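Local coordinates for oxalate--CoA ligase (Arabidopsis thaliana, PDB 5IE0), which belongs to the ANL superfamily of AMP-binding enzymes, built from a large AMP-binding domain followed by a smaller C-terminal domain, at residues Y312-A317 / G388-G393; V436-A441 / L493-S498. All coordinates share one frame; numbering follows the deposited sequence.

Contact 1: residues Y312-A317 / G388-G393; sequences YAMTEA and GWFHTG. With SRT (S,R meso-tartaric acid), chain C.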
ATOM      1  N   TYR A 312       7.340   0.282  -6.705  1.00 15.26           N
ATOM      2  CA  TYR A 312       8.041   0.700  -5.501  1.00 15.82           C
ATOM      3  C   TYR A 312       7.384   1.974  -4.983  1.00 14.45           C
ATOM      4  O   TYR A 312       7.209   2.943  -5.735  1.00 16.10           O
ATOM      5  CB  TYR A 312       9.522   0.902  -5.819  1.00 14.42           C
ATOM      6  CG  TYR A 312      10.358   1.621  -4.792  1.00 14.30           C
ATOM      7  CD1 TYR A 312      10.421   1.187  -3.475  1.00 13.11           C
ATOM      8  CD2 TYR A 312      11.143   2.705  -5.163  1.00 14.32           C
ATOM      9  CE1 TYR A 312      11.217   1.843  -2.548  1.00 13.38           C
ATOM     10  CE2 TYR A 312      11.934   3.360  -4.254  1.00 14.82           C
ATOM     11  CZ  TYR A 312      11.973   2.930  -2.951  1.00 18.38           C
ATOM     12  OH  TYR A 312      12.771   3.605  -2.059  1.00 18.39           O
ATOM     13  N   ALA A 313       7.018   1.957  -3.703  1.00 12.30           N
ATOM     14  CA  ALA A 313       6.137   2.975  -3.145  1.00 12.16           C
ATOM     15  C   ALA A 313       6.263   3.116  -1.628  1.00 14.73           C
ATOM     16  O   ALA A 313       6.739   2.207  -0.947  1.00 13.05           O
ATOM     17  CB  ALA A 313       4.702   2.652  -3.513  1.00 11.84           C
ATOM     18  N   MET A 314       5.826   4.259  -1.108  1.00 16.37           N
ATOM     19  CA  MET A 314       5.754   4.465   0.337  1.00 16.00           C
ATOM     20  C   MET A 314       4.817   5.624   0.660  1.00 14.67           C
ATOM     21  O   MET A 314       4.484   6.428  -0.213  1.00 14.08           O
ATOM     22  CB  MET A 314       7.147   4.716   0.933  1.00 15.55           C
ATOM     23  CG  MET A 314       7.792   6.048   0.555  1.00 14.08           C
ATOM     24  SD  MET A 314       9.563   6.091   0.936  1.00 17.29           S
ATOM     25  CE  MET A 314       9.558   5.914   2.718  1.00 13.70           C
ATOM     26  N   THR A 315       4.392   5.696   1.919  1.00 12.47           N
ATOM     27  CA  THR A 315       3.415   6.686   2.363  1.00 12.41           C
ATOM     28  C   THR A 315       3.855   8.122   2.080  1.00 15.33           C
ATOM     29  O   THR A 315       3.063   8.939   1.607  1.00 13.73           O
ATOM     30  CB  THR A 315       3.135   6.545   3.872  1.00 12.61           C
ATOM     31  OG1 THR A 315       2.736   5.199   4.159  1.00 15.01           O
ATOM     32  CG2 THR A 315       2.031   7.504   4.307  1.00 14.18           C
ATOM     33  N   GLU A 316       5.120   8.424   2.353  1.00 13.81           N
ATOM     34  CA  GLU A 316       5.631   9.780   2.167  1.00 14.23           C
ATOM     35  C   GLU A 316       5.616  10.225   0.704  1.00 16.69           C
ATOM     36  O   GLU A 316       5.692  11.415   0.411  1.00 17.20           O
ATOM     37  CB  GLU A 316       7.054   9.897   2.727  1.00 13.83           C
ATOM     38  CG  GLU A 316       7.141   9.797   4.242  1.00 13.68           C
ATOM     39  CD  GLU A 316       7.378   8.383   4.742  1.00 16.56           C
ATOM     40  OE1 GLU A 316       6.899   7.426   4.101  1.00 16.25           O
ATOM     41  OE2 GLU A 316       8.042   8.232   5.790  1.00 16.44           O
ATOM     42  N   ALA A 317       5.532   9.264  -0.210  1.00 13.40           N
ATOM     43  CA  ALA A 317       5.491   9.565  -1.635  1.00 16.98           C
ATOM     44  C   ALA A 317       4.068   9.511  -2.183  1.00 14.12           C
ATOM     45  O   ALA A 317       3.869   9.497  -3.401  1.00 13.72           O
ATOM     46  CB  ALA A 317       6.382   8.602  -2.393  1.00 13.64           C
ATOM     47  N   GLY A 388      14.169  19.962  -1.491  1.00 20.30           N
ATOM     48  CA  GLY A 388      13.037  19.293  -2.107  1.00 18.13           C
ATOM     49  C   GLY A 388      13.151  17.780  -2.168  1.00 20.13           C
ATOM     50  O   GLY A 388      12.153  17.092  -2.390  1.00 23.85           O
ATOM     51  N   TRP A 389      14.360  17.260  -1.969  1.00 21.06           N
ATOM     52  CA  TRP A 389      14.610  15.822  -2.078  1.00 21.74           C
ATOM     53  C   TRP A 389      14.349  15.062  -0.777  1.00 24.32           C
ATOM     54  O   TRP A 389      14.848  15.439   0.281  1.00 27.73           O
ATOM     55  CB  TRP A 389      16.052  15.570  -2.524  1.00 21.42           C
ATOM     56  CG  TRP A 389      16.345  15.990  -3.927  1.00 20.48           C
ATOM     57  CD1 TRP A 389      16.759  17.224  -4.349  1.00 20.31           C
ATOM     58  CD2 TRP A 389      16.254  15.173  -5.101  1.00 19.74           C
ATOM     59  NE1 TRP A 389      16.928  17.224  -5.715  1.00 22.14           N
ATOM     60  CE2 TRP A 389      16.627  15.977  -6.199  1.00 21.17           C
ATOM     61  CE3 TRP A 389      15.897  13.838  -5.329  1.00 17.67           C
ATOM     62  CZ2 TRP A 389      16.651  15.491  -7.505  1.00 23.36           C
ATOM     63  CZ3 TRP A 389      15.920  13.358  -6.628  1.00 17.44           C
ATOM     64  CH2 TRP A 389      16.297  14.183  -7.699  1.00 22.49           C
ATOM     65  N   PHE A 390      13.575  13.983  -0.869  1.00 21.00           N
ATOM     66  CA  PHE A 390      13.268  13.147   0.290  1.00 17.34           C
ATOM     67  C   PHE A 390      14.091  11.861   0.296  1.00 18.74           C
ATOM     68  O   PHE A 390      14.172  11.169  -0.716  1.00 19.01           O
ATOM     69  CB  PHE A 390      11.773  12.807   0.322  1.00 14.42           C
ATOM     70  CG  PHE A 390      11.405  11.782   1.358  1.00 14.36           C
ATOM     71  CD1 PHE A 390      11.440  12.098   2.706  1.00 15.49           C
ATOM     72  CD2 PHE A 390      11.023  10.505   0.984  1.00 16.21           C
ATOM     73  CE1 PHE A 390      11.104  11.162   3.664  1.00 18.28           C
ATOM     74  CE2 PHE A 390      10.682   9.559   1.939  1.00 16.90           C
ATOM     75  CZ  PHE A 390      10.724   9.891   3.282  1.00 14.93           C
ATOM     76  N   HIS A 391      14.683  11.540   1.442  1.00 18.35           N
ATOM     77  CA  HIS A 391      15.449  10.307   1.603  1.00 22.55           C
ATOM     78  C   HIS A 391      14.540   9.144   2.005  1.00 20.53           C
ATOM     79  O   HIS A 391      13.909   9.178   3.061  1.00 19.88           O
ATOM     80  CB  HIS A 391      16.557  10.502   2.639  1.00 23.97           C
ATOM     81  CG  HIS A 391      17.628  11.452   2.200  1.00 27.07           C
ATOM     82  ND1 HIS A 391      18.937  11.063   2.011  1.00 28.46           N
ATOM     83  CD2 HIS A 391      17.581  12.772   1.905  1.00 27.00           C
ATOM     84  CE1 HIS A 391      19.652  12.104   1.621  1.00 29.00           C
ATOM     85  NE2 HIS A 391      18.853  13.154   1.549  1.00 28.78           N
ATOM     86  N   THR A 392      14.475   8.117   1.160  1.00 18.56           N
ATOM     87  CA  THR A 392      13.527   7.018   1.360  1.00 15.97           C
ATOM     88  C   THR A 392      13.917   6.056   2.476  1.00 19.29           C
ATOM     89  O   THR A 392      13.058   5.402   3.065  1.00 19.79           O
ATOM     90  CB  THR A 392      13.349   6.180   0.081  1.00 14.25           C
ATOM     91  OG1 THR A 392      14.586   5.536  -0.248  1.00 16.42           O
ATOM     92  CG2 THR A 392      12.890   7.052  -1.081  1.00 18.55           C
ATOM     93  N   GLY A 393      15.213   5.951   2.749  1.00 19.62           N
ATOM     94  CA  GLY A 393      15.701   4.967   3.699  1.00 20.31           C
ATOM     95  C   GLY A 393      16.046   3.649   3.026  1.00 19.55           C
ATOM     96  O   GLY A 393      16.408   2.677   3.693  1.00 19.56           O
TER
HETATM   97  O1  SRT C1001       2.905   1.649   3.937  1.00 17.57           O
HETATM   98  O11 SRT C1001       1.181   0.323   4.140  1.00 20.61           O
HETATM   99  C1  SRT C1001       2.001   0.939   3.418  1.00 20.47           C
HETATM  100  C2  SRT C1001       1.894   0.792   1.917  1.00 22.76           C
HETATM  101  O2  SRT C1001       0.824   1.538   1.404  1.00 22.78           O
HETATM  102  C3  SRT C1001       3.208   1.153   1.283  1.00 17.88           C
HETATM  103  O3  SRT C1001       3.998   0.002   1.414  1.00 17.75           O
HETATM  104  C4  SRT C1001       3.029   1.470  -0.184  1.00 14.68           C
HETATM  105  O4  SRT C1001       2.871   2.659  -0.555  1.00 13.88           O
HETATM  106  O41 SRT C1001       3.045   0.551  -1.040  1.00 13.28           O

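Contact 2: residues V436-A441 / L493-S498; sequences VSQGVA and LPKTAS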
ATOM      1  N   VAL A 436       9.595 -24.791   0.270  1.00 27.45           N
ATOM      2  CA  VAL A 436       9.460 -23.608   1.113  1.00 26.32           C
ATOM      3  C   VAL A 436       8.225 -22.793   0.744  1.00 25.83           C
ATOM      4  O   VAL A 436       8.098 -22.301  -0.380  1.00 25.78           O
ATOM      5  CB  VAL A 436      10.706 -22.707   1.032  1.00 25.60           C
ATOM      6  CG1 VAL A 436      10.421 -21.346   1.649  1.00 27.05           C
ATOM      7  CG2 VAL A 436      11.881 -23.376   1.728  1.00 24.81           C
ATOM      8  N   SER A 437       7.311 -22.669   1.699  1.00 27.30           N
ATOM      9  CA  SER A 437       6.103 -21.878   1.515  1.00 29.94           C
ATOM     10  C   SER A 437       6.394 -20.403   1.750  1.00 30.07           C
ATOM     11  O   SER A 437       6.019 -19.552   0.943  1.00 29.03           O
ATOM     12  CB  SER A 437       4.994 -22.357   2.451  1.00 33.87           C
ATOM     13  OG  SER A 437       3.869 -21.504   2.378  1.00 36.04           O
ATOM     14  N   GLN A 438       7.052 -20.096   2.866  1.00 28.07           N
ATOM     15  CA  GLN A 438       7.429 -18.710   3.147  1.00 26.34           C
ATOM     16  C   GLN A 438       8.836 -18.649   3.729  1.00 26.09           C
ATOM     17  O   GLN A 438       9.353 -19.652   4.211  1.00 27.34           O
ATOM     18  CB  GLN A 438       6.432 -18.049   4.106  1.00 29.91           C
ATOM     19  CG  GLN A 438       4.996 -18.012   3.597  1.00 31.32           C
ATOM     20  CD  GLN A 438       4.043 -17.338   4.567  1.00 33.47           C
ATOM     21  OE1 GLN A 438       4.280 -16.212   5.008  1.00 33.32           O
ATOM     22  NE2 GLN A 438       2.964 -18.031   4.917  1.00 32.17           N
ATOM     23  N   GLY A 439       9.468 -17.482   3.666  1.00 24.04           N
ATOM     24  CA  GLY A 439      10.818 -17.342   4.187  1.00 23.23           C
ATOM     25  C   GLY A 439      11.246 -15.911   4.439  1.00 27.29           C
ATOM     26  O   GLY A 439      10.838 -14.999   3.721  1.00 26.48           O
ATOM     27  N   VAL A 440      12.074 -15.711   5.460  1.00 26.91           N
ATOM     28  CA  VAL A 440      12.583 -14.378   5.766  1.00 24.77           C
ATOM     29  C   VAL A 440      13.971 -14.435   6.406  1.00 25.87           C
ATOM     30  O   VAL A 440      14.188 -15.140   7.393  1.00 24.65           O
ATOM     31  CB  VAL A 440      11.615 -13.603   6.693  1.00 24.99           C
ATOM     32  CG1 VAL A 440      11.249 -14.437   7.912  1.00 26.96           C
ATOM     33  CG2 VAL A 440      12.215 -12.265   7.103  1.00 20.82           C
ATOM     34  N   ALA A 441      14.917 -13.706   5.820  1.00 23.51           N
ATOM     35  CA  ALA A 441      16.255 -13.593   6.384  1.00 23.81           C
ATOM     36  C   ALA A 441      16.342 -12.348   7.255  1.00 24.98           C
ATOM     37  O   ALA A 441      15.600 -11.390   7.051  1.00 25.43           O
ATOM     38  CB  ALA A 441      17.301 -13.552   5.286  1.00 25.21           C
ATOM     39  N   LEU A 493       4.484 -17.021  10.367  1.00 35.72           N
ATOM     40  CA  LEU A 493       5.273 -15.800  10.312  1.00 36.24           C
ATOM     41  C   LEU A 493       4.329 -14.607  10.384  1.00 37.41           C
ATOM     42  O   LEU A 493       3.545 -14.378   9.460  1.00 38.32           O
ATOM     43  CB  LEU A 493       6.110 -15.740   9.035  1.00 34.40           C
ATOM     44  CG  LEU A 493       7.471 -16.429   9.100  1.00 36.36           C
ATOM     45  CD1 LEU A 493       7.948 -16.795   7.696  1.00 36.25           C
ATOM     46  CD2 LEU A 493       8.492 -15.585   9.841  1.00 37.24           C
ATOM     47  N   PRO A 494       4.393 -13.844  11.488  1.00 36.09           N
ATOM     48  CA  PRO A 494       3.453 -12.744  11.719  1.00 34.91           C
ATOM     49  C   PRO A 494       3.522 -11.678  10.632  1.00 32.53           C
ATOM     50  O   PRO A 494       4.604 -11.371  10.129  1.00 32.52           O
ATOM     51  CB  PRO A 494       3.909 -12.176  13.068  1.00 34.97           C
ATOM     52  CG  PRO A 494       4.590 -13.327  13.737  1.00 35.61           C
ATOM     53  CD  PRO A 494       5.322 -14.006  12.618  1.00 36.16           C
ATOM     54  N   LYS A 495       2.368 -11.127  10.274  1.00 28.48           N
ATOM     55  CA  LYS A 495       2.305 -10.076   9.268  1.00 32.77           C
ATOM     56  C   LYS A 495       1.496  -8.885   9.759  1.00 31.27           C
ATOM     57  O   LYS A 495       0.574  -9.032  10.561  1.00 28.95           O
ATOM     58  CB  LYS A 495       1.703 -10.611   7.967  1.00 33.16           C
ATOM     59  CG  LYS A 495       2.564 -11.653   7.278  1.00 36.89           C
ATOM     60  CD  LYS A 495       1.795 -12.385   6.196  1.00 37.86           C
ATOM     61  CE  LYS A 495       2.596 -13.563   5.662  1.00 38.73           C
ATOM     62  NZ  LYS A 495       2.900 -14.562   6.726  1.00 39.56           N
ATOM     63  N   THR A 496       1.845  -7.702   9.266  1.00 30.62           N
ATOM     64  CA  THR A 496       1.074  -6.502   9.552  1.00 31.52           C
ATOM     65  C   THR A 496      -0.267  -6.573   8.826  1.00 31.34           C
ATOM     66  O   THR A 496      -0.505  -7.489   8.038  1.00 30.61           O
ATOM     67  CB  THR A 496       1.831  -5.232   9.128  1.00 32.01           C
ATOM     68  OG1 THR A 496       2.062  -5.263   7.713  1.00 32.35           O
ATOM     69  CG2 THR A 496       3.171  -5.142   9.848  1.00 29.19           C
ATOM     70  N   ALA A 497      -1.146  -5.614   9.099  1.00 29.32           N
ATOM     71  CA  ALA A 497      -2.443  -5.562   8.432  1.00 29.28           C
ATOM     72  C   ALA A 497      -2.276  -5.339   6.930  1.00 27.51           C
ATOM     73  O   ALA A 497      -3.087  -5.807   6.127  1.00 27.14           O
ATOM     74  CB  ALA A 497      -3.312  -4.471   9.040  1.00 30.12           C
ATOM     75  N   SER A 498      -1.216  -4.626   6.562  1.00 27.09           N
ATOM     76  CA  SER A 498      -0.919  -4.337   5.163  1.00 27.87           C
ATOM     77  C   SER A 498      -0.327  -5.548   4.445  1.00 31.17           C
ATOM     78  O   SER A 498      -0.280  -5.589   3.214  1.00 32.78           O
ATOM     79  CB  SER A 498       0.039  -3.149   5.057  1.00 25.90           C
ATOM     80  OG  SER A 498       1.166  -3.328   5.895  1.00 26.16           O
TER
HETATM   81  O   HOH W   1       2.425 -17.204   8.170  1.00 45.17           O

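Contact 1: residues Y312-A317 / G388-G393
Strand 312-314 and strand 389-392 pass at 10.3 Å with an angle of 102° between their directions, too far apart and too nearly perpendicular for backbone pairing, so the contact rests on side chains. The hydroxyl of Tyr-312 lies against Thr-392, its OH 3.4 Å from Thr-392 CB; that OH is hydrogen-bonded to Asp-394, while Thr-392 OG1 bonds to the backbone of Val-363 and Asp-394. Met-314 and Phe-390 approach from opposite directions in a Met-aromatic contact. Met-314 SD sits 3.8 Å from Phe-390 CE2 and 89° off the ring normal, which puts the sulfur at the ring edge and not over a face. A bend at the last torsion of Met-314 (chi3 -63°) turns its methyl to Thr-392, where CE is 3.6 Å from Thr-392 O. In fold terms, the contact joins two sheets of the AMP-binding enzyme: strand 308-314 is the middle strand of a five-stranded mixed sheet, and 389-392 belongs to an antiparallel one. The sequence YAMTEA, from the end of strand 308-314 into the 3-10 turn after it, is consistent with the Y-x-x-T-E signature of the ANL family. Within it, the backbone turns sharply after Met-314, whose O accepts a bond from Ala-317 N. Glu-316 slants across Phe-390, its CG 3.7 Å from Phe-390 CZ. Tyr-374 holds the carboxylate through OE2. Meso-tartaric acid lies by the same strand, its O4 3.5 Å from Ala-313 CB.

Contact 2: residues V436-A441 / L493-S498
The edge strand 436-446 of the three-stranded sheet in the C-terminal domain of this AMP-binding enzyme meets the loop between strand 486-489 and helix 503-511, a loop that carries Lys-500, a ligand-binding lysine of this model. Near its start the strand has a classic beta bulge, in which Ser-437 and Gln-438 both face Ile-458. From the bulge, Gln-438 reaches toward the loop, and its amide meets Lys-495 coming from the opposite direction. Lys-495 NZ donates to Gln-438 OE1 at 2.8 Å; the ammonium lies in the carbonyl plane on a lone pair, with a C=O...N angle of 132°. The lysine chain is extended until a final bend (chi4 61°) folds NZ back over its own loop, where it also donates to Leu-493 O at 2.8 Å, again in the carbonyl plane and with an angle of 149° at the oxygen. Two carbonyl oxygens, one from each segment, thus grip the ammonium, and their partial negative charge would be expected to stabilise it. A water bridges the two segments: it accepts a bond from Leu-493 N at 3.0 Å and weak ones from Lys-495 NZ and Gln-438 NE2. Beside this polar cluster lies an apolar patch. Leu-493 CD2 packs 3.6 Å from Val-440 CG1, the two side chains meeting at a slant, while the other branch, Leu-493 CD1, rests 4.1 Å from Gln-438 CB. Val-440 and Leu-493 also both touch Val-506, so helix 503-511 closes over the patch, and Leu-493 reaches Ile-458 of the adjacent strand 450-459, to which Val-440 is tied by its backbone bonding with Ala-456.

From the N terminus, the chain first reaches strand 308-314 and the turn after it. Contact 1 then closes a loop of 70 intervening residues when strand 389-392 returns to that strand, tying the mixed sheet to the antiparallel sheet. Contact 2 opens only after this, at 436-441, and closes 51 residues later at 493-498, binding the edge strand of the C-terminal domain to the loop before helix 503-511. The two closures therefore follow in series, neither nested nor crossed. The centres of contact 1 and contact 2 are 24 Å apart, and the nearest atoms of contact 1 and contact 2 are about 9 Å apart, without touching. Meso-tartaric acid bridges the gap, adjoining Ala-313 in contact 1 and Ser-498 in contact 2.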